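Local coordinates for protein Hcp1 family type VI secretion system effector (Yersinia pestis, PDB 3V4H) that probably assembles, like other Hcp proteins, into rings that stack into the tube expelled by the type VI secretion machine, at residues 152-160 and 171-179. Numbering follows the deposited sequence.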
loop_
_atom_site.group_PDB
_atom_site.type_symbol
_atom_site.label_atom_id
_atom_site.label_comp_id
_atom_site.label_asym_id
_atom_site.label_seq_id
_atom_site.Cartn_x
_atom_site.Cartn_y
_atom_site.Cartn_z
ATOM N N SER A 152 -8.501 3.217 -27.613
ATOM C CA SER A 152 -9.689 2.504 -28.090
ATOM C C SER A 152 -9.408 1.763 -29.362
ATOM O O SER A 152 -8.514 2.172 -30.080
ATOM C CB SER A 152 -10.732 3.530 -28.505
ATOM O OG SER A 152 -11.758 3.453 -27.595
ATOM N N PHE A 153 -10.222 0.747 -29.690
ATOM C CA PHE A 153 -10.161 0.124 -31.019
ATOM C C PHE A 153 -11.453 -0.642 -31.346
ATOM O O PHE A 153 -12.207 -1.057 -30.460
ATOM C CB PHE A 153 -8.899 -0.754 -31.175
ATOM C CG PHE A 153 -8.753 -1.794 -30.103
ATOM C CD1 PHE A 153 -9.335 -3.057 -30.245
ATOM C CD2 PHE A 153 -8.081 -1.506 -28.933
ATOM C CE1 PHE A 153 -9.250 -4.005 -29.246
ATOM C CE2 PHE A 153 -7.949 -2.461 -27.931
ATOM C CZ PHE A 153 -8.530 -3.700 -28.077
ATOM N N THR A 154 -11.763 -0.770 -32.631
ATOM C CA THR A 154 -12.967 -1.488 -33.030
ATOM C C THR A 154 -12.687 -2.956 -33.335
ATOM O O THR A 154 -13.567 -3.779 -33.176
ATOM C CB THR A 154 -13.662 -0.774 -34.206
ATOM O OG1 THR A 154 -12.671 -0.433 -35.178
ATOM C CG2 THR A 154 -14.325 0.504 -33.707
ATOM N N LYS A 155 -11.467 -3.276 -33.766
ATOM C CA LYS A 155 -11.055 -4.648 -34.042
ATOM C C LYS A 155 -9.615 -4.850 -33.637
ATOM O O LYS A 155 -8.850 -3.887 -33.561
ATOM C CB LYS A 155 -11.153 -4.970 -35.529
ATOM C CG LYS A 155 -12.523 -4.695 -36.117
ATOM C CD LYS A 155 -12.628 -5.195 -37.546
ATOM C CE LYS A 155 -12.289 -4.135 -38.580
ATOM N NZ LYS A 155 -12.983 -4.473 -39.841
ATOM N N MET A 156 -9.259 -6.105 -33.384
ATOM C CA MET A 156 -7.864 -6.480 -33.194
ATOM C C MET A 156 -7.594 -7.888 -33.693
ATOM O O MET A 156 -8.487 -8.715 -33.715
ATOM C CB MET A 156 -7.491 -6.396 -31.696
ATOM C CG MET A 156 -8.209 -7.351 -30.743
ATOM S SD MET A 156 -7.581 -9.050 -30.703
ATOM C CE MET A 156 -5.855 -8.724 -30.571
ATOM N N THR A 157 -6.336 -8.173 -34.019
ATOM C CA THR A 157 -5.881 -9.529 -34.297
ATOM C C THR A 157 -4.675 -9.809 -33.439
ATOM O O THR A 157 -3.821 -8.935 -33.291
ATOM C CB THR A 157 -5.525 -9.664 -35.771
ATOM O OG1 THR A 157 -6.748 -9.717 -36.534
ATOM C CG2 THR A 157 -4.743 -10.940 -36.047
ATOM N N GLN A 158 -4.593 -11.004 -32.855
ATOM C CA GLN A 158 -3.405 -11.370 -32.098
ATOM C C GLN A 158 -2.838 -12.622 -32.704
ATOM O O GLN A 158 -3.547 -13.631 -32.811
ATOM C CB GLN A 158 -3.780 -11.602 -30.615
ATOM C CG GLN A 158 -2.660 -12.042 -29.711
ATOM C CD GLN A 158 -3.185 -12.635 -28.400
ATOM O OE1 GLN A 158 -3.976 -13.568 -28.410
ATOM N NE2 GLN A 158 -2.766 -12.072 -27.289
ATOM N N ASP A 159 -1.565 -12.557 -33.099
ATOM C CA ASP A 159 -0.847 -13.698 -33.674
ATOM C C ASP A 159 0.319 -14.097 -32.805
ATOM O O ASP A 159 1.170 -13.252 -32.476
ATOM C CB ASP A 159 -0.271 -13.344 -35.036
ATOM C CG ASP A 159 -1.343 -13.064 -36.103
ATOM O OD1 ASP A 159 -2.352 -13.787 -36.226
ATOM O OD2 ASP A 159 -1.149 -12.084 -36.831
ATOM N N TYR A 160 0.368 -15.368 -32.422
ATOM C CA TYR A 160 1.524 -15.918 -31.740
ATOM C C TYR A 160 2.243 -16.899 -32.678
ATOM O O TYR A 160 1.631 -17.853 -33.219
ATOM C CB TYR A 160 1.025 -16.618 -30.452
ATOM C CG TYR A 160 2.128 -17.286 -29.671
ATOM C CD1 TYR A 160 2.778 -16.610 -28.671
ATOM C CD2 TYR A 160 2.531 -18.596 -29.949
ATOM C CE1 TYR A 160 3.833 -17.182 -27.995
ATOM C CE2 TYR A 160 3.594 -19.184 -29.268
ATOM C CZ TYR A 160 4.222 -18.448 -28.262
ATOM O OH TYR A 160 5.265 -18.986 -27.517
ATOM N N GLY A 171 4.602 -22.095 -37.591
ATOM C CA GLY A 171 3.208 -21.715 -37.614
ATOM C C GLY A 171 2.829 -20.543 -36.742
ATOM O O GLY A 171 3.662 -19.906 -36.125
ATOM N N VAL A 172 1.541 -20.260 -36.748
ATOM C CA VAL A 172 0.989 -19.114 -36.071
ATOM C C VAL A 172 -0.328 -19.565 -35.512
ATOM O O VAL A 172 -1.055 -20.333 -36.190
ATOM C CB VAL A 172 0.728 -17.957 -37.058
ATOM C CG1 VAL A 172 0.187 -16.736 -36.321
ATOM C CG2 VAL A 172 2.007 -17.591 -37.850
ATOM N N ILE A 173 -0.631 -19.137 -34.290
ATOM C CA ILE A 173 -1.966 -19.290 -33.693
ATOM C C ILE A 173 -2.538 -17.915 -33.524
ATOM O O ILE A 173 -1.902 -17.052 -32.964
ATOM C CB ILE A 173 -1.987 -19.928 -32.283
ATOM C CG1 ILE A 173 -1.294 -21.265 -32.335
ATOM C CG2 ILE A 173 -3.450 -20.117 -31.824
ATOM C CD1 ILE A 173 0.100 -21.187 -31.768
ATOM N N SER A 174 -3.796 -17.751 -33.871
ATOM C CA SER A 174 -4.353 -16.432 -33.953
ATOM C C SER A 174 -5.709 -16.367 -33.303
ATOM O O SER A 174 -6.459 -17.359 -33.231
ATOM C CB SER A 174 -4.592 -16.100 -35.438
ATOM O OG SER A 174 -3.382 -15.956 -36.121
ATOM N N ALA A 175 -6.060 -15.159 -32.927
ATOM C CA ALA A 175 -7.360 -14.882 -32.422
ATOM C C ALA A 175 -7.661 -13.558 -33.053
ATOM O O ALA A 175 -6.739 -12.807 -33.357
ATOM C CB ALA A 175 -7.314 -14.759 -30.910
ATOM N N ASN A 176 -8.929 -13.267 -33.257
ATOM C CA ASN A 176 -9.307 -11.935 -33.669
ATOM C C ASN A 176 -10.629 -11.542 -33.025
ATOM O O ASN A 176 -11.357 -12.395 -32.518
ATOM C CB ASN A 176 -9.352 -11.840 -35.193
ATOM C CG ASN A 176 -10.517 -12.581 -35.785
ATOM O OD1 ASN A 176 -11.443 -11.965 -36.320
ATOM N ND2 ASN A 176 -10.505 -13.913 -35.670
ATOM N N TYR A 177 -10.937 -10.253 -33.004
ATOM C CA TYR A 177 -12.190 -9.808 -32.377
ATOM C C TYR A 177 -12.625 -8.478 -32.942
ATOM O O TYR A 177 -11.808 -7.650 -33.335
ATOM C CB TYR A 177 -12.055 -9.731 -30.838
ATOM C CG TYR A 177 -13.275 -9.189 -30.120
ATOM C CD1 TYR A 177 -14.413 -9.979 -29.919
ATOM C CD2 TYR A 177 -13.300 -7.862 -29.671
ATOM C CE1 TYR A 177 -15.525 -9.461 -29.278
ATOM C CE2 TYR A 177 -14.400 -7.333 -29.037
ATOM C CZ TYR A 177 -15.510 -8.128 -28.849
ATOM O OH TYR A 177 -16.580 -7.551 -28.214
ATOM N N ASP A 178 -13.930 -8.281 -32.932
ATOM C CA ASP A 178 -14.539 -7.149 -33.563
ATOM C C ASP A 178 -15.613 -6.638 -32.635
ATOM O O ASP A 178 -16.514 -7.400 -32.269
ATOM C CB ASP A 178 -15.165 -7.628 -34.852
ATOM C CG ASP A 178 -15.549 -6.505 -35.763
ATOM O OD1 ASP A 178 -15.137 -6.582 -36.939
ATOM O OD2 ASP A 178 -16.251 -5.559 -35.317
ATOM N N VAL A 179 -15.526 -5.368 -32.235
ATOM C CA VAL A 179 -16.704 -4.700 -31.652
ATOM C C VAL A 179 -17.825 -4.653 -32.694
ATOM O O VAL A 179 -18.984 -4.940 -32.406
ATOM C CB VAL A 179 -16.412 -3.266 -31.208
ATOM C CG1 VAL A 179 -17.681 -2.637 -30.644
ATOM C CG2 VAL A 179 -15.285 -3.246 -30.189
#
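The C-terminal beta hairpin of this Hcp-family fold pairs M156, Q158 and Y160 of strand 155-160 with Y177, A175 and I173 of strand 171-178. The strands run antiparallel, with 156° between their directions. Each of the three pairs closes a two-bond backbone ring. M156 N to Y177 O is 3.0 Å. Q158 N to A175 O and I173 N to Y160 O are both 2.8 Å. V179 N adds a bond of 2.7 Å to T154 O.

One face of the hairpin carries K155, T157 and D159 beside D178, N176 and S174, all non-hydrogen-bonded pairs. The S174 OG hydroxyl donates to D159 OD1; the modelled bond is very short, so its exact length is doubtful. D159 CB also rests on V172 CG1, 3.7 Å away, so its carboxylate stem has an apolar neighbour. K155 and D178 lie alongside each other and point the same way. D178 OD1 lies beside the K155 chain, nearest CD. The chain turns at chi3 (-93°), and NZ ends 4.2 Å from that oxygen, beyond salt-bridge range. The two opposite charges probably still attract. T157 OG1 lies 3.6 Å from N176 CB, whereas the amide of N176, with chi1 at 71°, swings off the partner strand.

The other face holds M156, Q158, Y160, I173, A175 and Y177. Y160 and I173 run side by side. I173 CD1 reaches the edge of the tyrosine ring near its plane, 4.0 Å from CD2.

Strand 171-178 is the outermost strand of its sheet within this chain. Strand 155-162 lies between it and strand 119-126, where M156 packs on I123 and Y160 on Y120. A second subunit covers the tyrosine-bearing face, with its P91 on Q158, S95 on A175 and L98 on Y177.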